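Local coordinates for protein putative oxygenase (Streptomyces viridochromogenes Tue57, PDB 4XAA) that is probably an iron- and 2-oxoglutarate-dependent oxygenase of the phytanoyl-CoA dioxygenase family, linked to oxidative cyclization in orthosomycin biosynthesis, at residues A[123-128]-A[194-199]; A[154-159]-A[175-180]. All blocks are in the same frame, centred on the assembly; numbering follows the deposited sequence.

Interaction 1 (A[123-128]-A[194-199]); sequences PWHRDR and LVHGSG. With NI (nickel (II) ion), chain B.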
loop_
_atom_site.group_PDB
_atom_site.type_symbol
_atom_site.label_atom_id
_atom_site.label_comp_id
_atom_site.label_asym_id
_atom_site.label_seq_id
_atom_site.Cartn_x
_atom_site.Cartn_y
_atom_site.Cartn_z
ATOM N N PRO A 123 -7.704 1.303 -10.487
ATOM C CA PRO A 123 -9.174 1.296 -10.388
ATOM C C PRO A 123 -9.661 1.023 -8.973
ATOM O O PRO A 123 -9.001 0.298 -8.227
ATOM C CB PRO A 123 -9.597 0.147 -11.316
ATOM C CG PRO A 123 -8.412 -0.143 -12.181
ATOM C CD PRO A 123 -7.195 0.299 -11.444
ATOM N N TRP A 124 -10.789 1.611 -8.602
ATOM C CA TRP A 124 -11.369 1.364 -7.292
ATOM C C TRP A 124 -11.632 -0.118 -7.099
ATOM O O TRP A 124 -11.981 -0.816 -8.038
ATOM C CB TRP A 124 -12.655 2.156 -7.120
ATOM C CG TRP A 124 -12.394 3.612 -7.104
ATOM C CD1 TRP A 124 -12.395 4.463 -8.173
ATOM C CD2 TRP A 124 -12.063 4.403 -5.961
ATOM N NE1 TRP A 124 -12.098 5.739 -7.759
ATOM C CE2 TRP A 124 -11.886 5.727 -6.405
ATOM C CE3 TRP A 124 -11.915 4.123 -4.604
ATOM C CZ2 TRP A 124 -11.567 6.765 -5.538
ATOM C CZ3 TRP A 124 -11.592 5.152 -3.744
ATOM C CH2 TRP A 124 -11.419 6.455 -4.213
ATOM N N HIS A 125 -11.455 -0.590 -5.875
ATOM C CA HIS A 125 -11.649 -1.996 -5.560
ATOM C C HIS A 125 -11.662 -2.210 -4.060
ATOM O O HIS A 125 -11.379 -1.290 -3.287
ATOM C CB HIS A 125 -10.551 -2.853 -6.190
ATOM C CG HIS A 125 -9.186 -2.597 -5.633
ATOM N ND1 HIS A 125 -8.353 -1.614 -6.123
ATOM C CD2 HIS A 125 -8.498 -3.208 -4.639
ATOM C CE1 HIS A 125 -7.212 -1.635 -5.458
ATOM N NE2 HIS A 125 -7.275 -2.595 -4.557
ATOM N N ARG A 126 -12.022 -3.425 -3.668
ATOM C CA ARG A 126 -11.859 -3.910 -2.317
ATOM C C ARG A 126 -10.823 -4.989 -2.450
ATOM O O ARG A 126 -10.893 -5.778 -3.391
ATOM C CB ARG A 126 -13.170 -4.450 -1.731
ATOM C CG ARG A 126 -14.338 -3.467 -1.873
ATOM C CD ARG A 126 -15.647 -4.031 -1.364
ATOM N NE ARG A 126 -15.807 -3.770 0.055
ATOM C CZ ARG A 126 -16.832 -4.203 0.779
ATOM N NH1 ARG A 126 -17.779 -4.934 0.204
ATOM N NH2 ARG A 126 -16.904 -3.907 2.079
ATOM N N ASP A 127 -9.845 -5.012 -1.548
ATOM C CA ASP A 127 -8.799 -6.024 -1.597
ATOM C C ASP A 127 -9.358 -7.433 -1.347
ATOM O O ASP A 127 -9.110 -8.343 -2.126
ATOM C CB ASP A 127 -7.699 -5.690 -0.590
ATOM C CG ASP A 127 -6.850 -4.525 -1.033
ATOM O OD1 ASP A 127 -6.767 -4.279 -2.252
ATOM O OD2 ASP A 127 -6.262 -3.849 -0.168
ATOM N N ARG A 128 -10.119 -7.600 -0.267
ATOM C CA ARG A 128 -10.777 -8.875 0.048
ATOM C C ARG A 128 -12.130 -8.626 0.703
ATOM O O ARG A 128 -12.286 -7.643 1.439
ATOM C CB ARG A 128 -9.929 -9.725 1.004
ATOM C CG ARG A 128 -8.665 -10.316 0.433
ATOM C CD ARG A 128 -8.474 -11.697 0.999
ATOM N NE ARG A 128 -7.372 -11.760 1.947
ATOM C CZ ARG A 128 -7.292 -12.645 2.935
ATOM N NH1 ARG A 128 -8.266 -13.534 3.126
ATOM N NH2 ARG A 128 -6.240 -12.630 3.735
ATOM N N LEU A 194 -11.783 -2.270 2.449
ATOM C CA LEU A 194 -11.987 -0.864 2.155
ATOM C C LEU A 194 -12.067 -0.608 0.646
ATOM O O LEU A 194 -11.274 -1.139 -0.132
ATOM C CB LEU A 194 -10.869 -0.033 2.785
ATOM C CG LEU A 194 -10.878 1.469 2.510
ATOM C CD1 LEU A 194 -11.891 2.184 3.395
ATOM C CD2 LEU A 194 -9.475 2.029 2.710
ATOM N N VAL A 195 -13.033 0.211 0.241
ATOM C CA VAL A 195 -13.112 0.670 -1.145
ATOM C C VAL A 195 -12.069 1.761 -1.341
ATOM O O VAL A 195 -12.077 2.766 -0.644
ATOM C CB VAL A 195 -14.498 1.187 -1.493
ATOM C CG1 VAL A 195 -14.512 1.723 -2.911
ATOM C CG2 VAL A 195 -15.503 0.092 -1.314
ATOM N N HIS A 196 -11.146 1.529 -2.266
ATOM C CA HIS A 196 -9.972 2.378 -2.392
ATOM C C HIS A 196 -9.365 2.238 -3.776
ATOM O O HIS A 196 -9.606 1.256 -4.476
ATOM C CB HIS A 196 -8.934 2.035 -1.318
ATOM C CG HIS A 196 -8.339 0.668 -1.465
ATOM N ND1 HIS A 196 -8.986 -0.478 -1.049
ATOM C CD2 HIS A 196 -7.155 0.262 -1.985
ATOM C CE1 HIS A 196 -8.232 -1.529 -1.313
ATOM N NE2 HIS A 196 -7.115 -1.107 -1.880
ATOM N N GLY A 197 -8.590 3.247 -4.160
ATOM C CA GLY A 197 -7.873 3.267 -5.422
ATOM C C GLY A 197 -6.775 4.305 -5.321
ATOM O O GLY A 197 -6.401 4.710 -4.219
ATOM N N SER A 198 -6.245 4.733 -6.458
ATOM C CA SER A 198 -5.288 5.836 -6.480
ATOM C C SER A 198 -5.289 6.435 -7.878
ATOM O O SER A 198 -5.462 5.719 -8.856
ATOM C CB SER A 198 -3.880 5.367 -6.078
ATOM O OG SER A 198 -3.391 4.348 -6.950
ATOM N N GLY A 199 -5.121 7.745 -7.987
ATOM C CA GLY A 199 -5.161 8.365 -9.296
ATOM C C GLY A 199 -3.882 8.164 -10.082
ATOM O O GLY A 199 -2.958 7.496 -9.625
HETATM NI NI NI B . -5.666 -2.408 -2.991
HETATM O O HOH W 1 -4.217 -2.453 -1.307
HETATM O O HOH W 2 -3.975 -0.931 -4.218
HETATM O O HOH W 3 -3.811 -3.248 -4.180
#

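Interaction 2 (A[154-159]-A[175-180]); sequences EAVPGS and GPVVPV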
loop_
_atom_site.group_PDB
_atom_site.type_symbol
_atom_site.label_atom_id
_atom_site.label_comp_id
_atom_site.label_asym_id
_atom_site.label_seq_id
_atom_site.Cartn_x
_atom_site.Cartn_y
_atom_site.Cartn_z
ATOM N N GLU A 154 -6.483 6.791 -2.309
ATOM C CA GLU A 154 -7.750 7.435 -2.039
ATOM C C GLU A 154 -8.694 6.393 -1.492
ATOM O O GLU A 154 -8.554 5.220 -1.780
ATOM C CB GLU A 154 -8.295 8.093 -3.295
ATOM C CG GLU A 154 -7.302 9.071 -3.902
ATOM C CD GLU A 154 -7.869 9.861 -5.064
ATOM O OE1 GLU A 154 -9.111 9.989 -5.152
ATOM O OE2 GLU A 154 -7.070 10.346 -5.894
ATOM N N ALA A 155 -9.650 6.799 -0.684
ATOM C CA ALA A 155 -10.517 5.802 -0.080
ATOM C C ALA A 155 -11.899 6.366 0.179
ATOM O O ALA A 155 -12.088 7.583 0.208
ATOM C CB ALA A 155 -9.895 5.276 1.231
ATOM N N VAL A 156 -12.864 5.478 0.379
ATOM C CA VAL A 156 -14.178 5.888 0.832
ATOM C C VAL A 156 -14.327 5.465 2.279
ATOM O O VAL A 156 -14.405 4.272 2.561
ATOM C CB VAL A 156 -15.322 5.268 -0.012
ATOM C CG1 VAL A 156 -16.665 5.842 0.427
ATOM C CG2 VAL A 156 -15.080 5.477 -1.505
ATOM N N PRO A 157 -14.365 6.443 3.206
ATOM C CA PRO A 157 -14.426 6.192 4.653
ATOM C C PRO A 157 -15.622 5.352 5.033
ATOM O O PRO A 157 -16.716 5.636 4.573
ATOM C CB PRO A 157 -14.561 7.595 5.256
ATOM C CG PRO A 157 -14.051 8.514 4.213
ATOM C CD PRO A 157 -14.405 7.879 2.901
ATOM N N GLY A 158 -15.421 4.342 5.868
ATOM C CA GLY A 158 -16.519 3.500 6.300
ATOM C C GLY A 158 -16.860 2.355 5.357
ATOM O O GLY A 158 -17.677 1.506 5.692
ATOM N N SER A 159 -16.229 2.299 4.191
ATOM C CA SER A 159 -16.686 1.347 3.173
ATOM C C SER A 159 -16.286 -0.101 3.507
ATOM O O SER A 159 -16.980 -1.040 3.151
ATOM C CB SER A 159 -16.179 1.752 1.791
ATOM O OG SER A 159 -14.771 1.886 1.753
ATOM N N GLY A 175 -19.520 8.046 -2.267
ATOM C CA GLY A 175 -18.495 8.743 -1.512
ATOM C C GLY A 175 -18.827 8.891 -0.038
ATOM O O GLY A 175 -19.748 8.252 0.469
ATOM N N PRO A 176 -18.087 9.759 0.660
ATOM C CA PRO A 176 -17.082 10.633 0.055
ATOM C C PRO A 176 -15.770 9.926 -0.213
ATOM O O PRO A 176 -15.552 8.811 0.246
ATOM C CB PRO A 176 -16.895 11.723 1.106
ATOM C CG PRO A 176 -17.121 10.997 2.394
ATOM C CD PRO A 176 -18.217 9.994 2.107
ATOM N N VAL A 177 -14.917 10.593 -0.973
ATOM C CA VAL A 177 -13.630 10.072 -1.372
ATOM C C VAL A 177 -12.593 10.987 -0.791
ATOM O O VAL A 177 -12.618 12.184 -1.060
ATOM C CB VAL A 177 -13.478 10.030 -2.889
ATOM C CG1 VAL A 177 -12.037 9.704 -3.269
ATOM C CG2 VAL A 177 -14.479 9.050 -3.497
ATOM N N VAL A 178 -11.698 10.427 0.020
ATOM C CA VAL A 178 -10.709 11.213 0.726
ATOM C C VAL A 178 -9.303 10.698 0.445
ATOM O O VAL A 178 -9.021 9.520 0.617
ATOM C CB VAL A 178 -10.985 11.208 2.242
ATOM C CG1 VAL A 178 -12.264 11.976 2.555
ATOM C CG2 VAL A 178 -11.113 9.804 2.752
ATOM N N PRO A 179 -8.411 11.585 -0.010
ATOM C CA PRO A 179 -7.036 11.179 -0.294
ATOM C C PRO A 179 -6.269 10.885 0.996
ATOM O O PRO A 179 -6.753 11.192 2.077
ATOM C CB PRO A 179 -6.452 12.390 -1.033
ATOM C CG PRO A 179 -7.259 13.544 -0.564
ATOM C CD PRO A 179 -8.640 13.015 -0.285
ATOM N N VAL A 180 -5.104 10.265 0.889
ATOM C CA VAL A 180 -4.285 10.033 2.062
ATOM C C VAL A 180 -2.879 10.524 1.774
ATOM O O VAL A 180 -2.042 9.773 1.282
ATOM C CB VAL A 180 -4.255 8.544 2.480
ATOM C CG1 VAL A 180 -3.395 8.360 3.720
ATOM C CG2 VAL A 180 -5.659 8.047 2.768
#

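Interaction 1 (A[123-128]-A[194-199])
Strands 123-125 and 196-198 run antiparallel, their axes 4.7 Å apart at closest approach, and His125 and His196 form a hydrogen-bonded pair. Both backbone bonds of this pair, His125 N to His196 O and His196 N to His125 O, lie in the plane of the accepting carbonyl. The strands belong to the minor sheet of the double-stranded beta helix. They carry the facial triad of His125, Asp127 and His196, the HxD...H motif of this oxygenase superfamily. A nickel ion sits in the site, where iron is probably used.

The two histidines leave the same face of the sheet. In both, CG takes the crowded position between backbone N and carbonyl carbon (chi1 66°). This brings their NE2 tips together at the metal, with the rings oblique, planes at 61°. The ion is held by His125 NE2 at 2.2 Å and Asp127 OD1 at 2.3 Å, with His196 NE2 as the third protein ligand. Three waters complete six ligands.

Each ring is fixed by its ND1. His125 ND1 gives a nearly straight bond to Pro123 O at 2.9 Å. His196 ND1 donates to Leu194 O, from above the carbonyl plane. The Asp127 carboxylate stands steeply to the His196 ring, and His190 NE2 bonds its OD2.

On the other face, Gly197 CA lies over the Trp124 ring, while Trp124 CE3 touches Val195 CG1 at 3.9 Å. The Arg126 and Val195 side chains cross obliquely, CG against CG2; the Arg126 guanidinium bonds carbonyls including Arg193 O. Water 1 binds the nickel and donates to Asp127 OD2 at 2.7 Å.

Interaction 2 (A[154-159]-A[175-180])
The backbones of 154-159 and 175-180 pair antiparallel over a short length, Glu154 with Pro179 as a non-hydrogen-bonded pair and Ala155 with Val178 as a hydrogen-bonded one. Val178 N reaches Ala155 O at 2.9 Å, nearly along the C=O axis. The return bond, Ala155 N to Val178 O, is 3.1 Å long and comes from above the carbonyl plane. Beyond this pair, Val156 CA and Val177 CA point C-H groups at Pro176 O and Ala155 O.

Pro176 follows a cis peptide bond, and its carbonyl lies close to Val156 and Pro157. Val156 CG1, anti to its backbone N (chi1 -175°), meets Pro176 O at 3.2 Å. The Val156 and Val177 side chains cross obliquely, with Val156 CG2 4.1 Å from Val177 CG2.

Strand 178-179 is one of the two outermost strands, within the chain, of the minor sheet of the double-stranded beta helix. Strand 153-155 lies next to it and joins it to strand 196-198. Helix 168-174 ends just before Gly175, whose positive phi turns the chain toward the sheet edge. Val171 of that helix touches Val156.

On the face with Ala155, Val178 CG2 and Pro157 CG meet tip to tip at 3.5 Å. The same methyl lies near Ala155 O, and Phe20 packs against Ala155 and Val178. On the face with Glu154 and Pro179, the glutamate chain is extended, and its OE1 lies 3.5 Å from Val177 CG1. Trp124 touches both Glu154 and Val177. Val156 to Ser159 form a type II beta turn with Gly158 at its third position. Val156 O accepts two bonds there, from Ser159 N and, at 2.5 Å, from Ser159 OG.

After the N-terminal helix 8-18, strand 20-25 supplies Phe20, which packs against interaction 2. Strand 122-125 and the loop after it supply the first half of interaction 1. The chain then passes through strand 136-142 of the major sheet and enters strand 153-155. Helix 168-174 follows, and strand 178-179 returns to close the short loop of interaction 2. After strand 186-191, strand 196-198 closes the longer loop of interaction 1. Interaction 2 is therefore nested inside it. Interactions 1 and 2 are the two outer pairings of the minor sheet; the contact between strands 196-198 and 153-155 joins them. There Gly197 O probably bonds Glu154 N, and Ser159 OG bonds Val195 N.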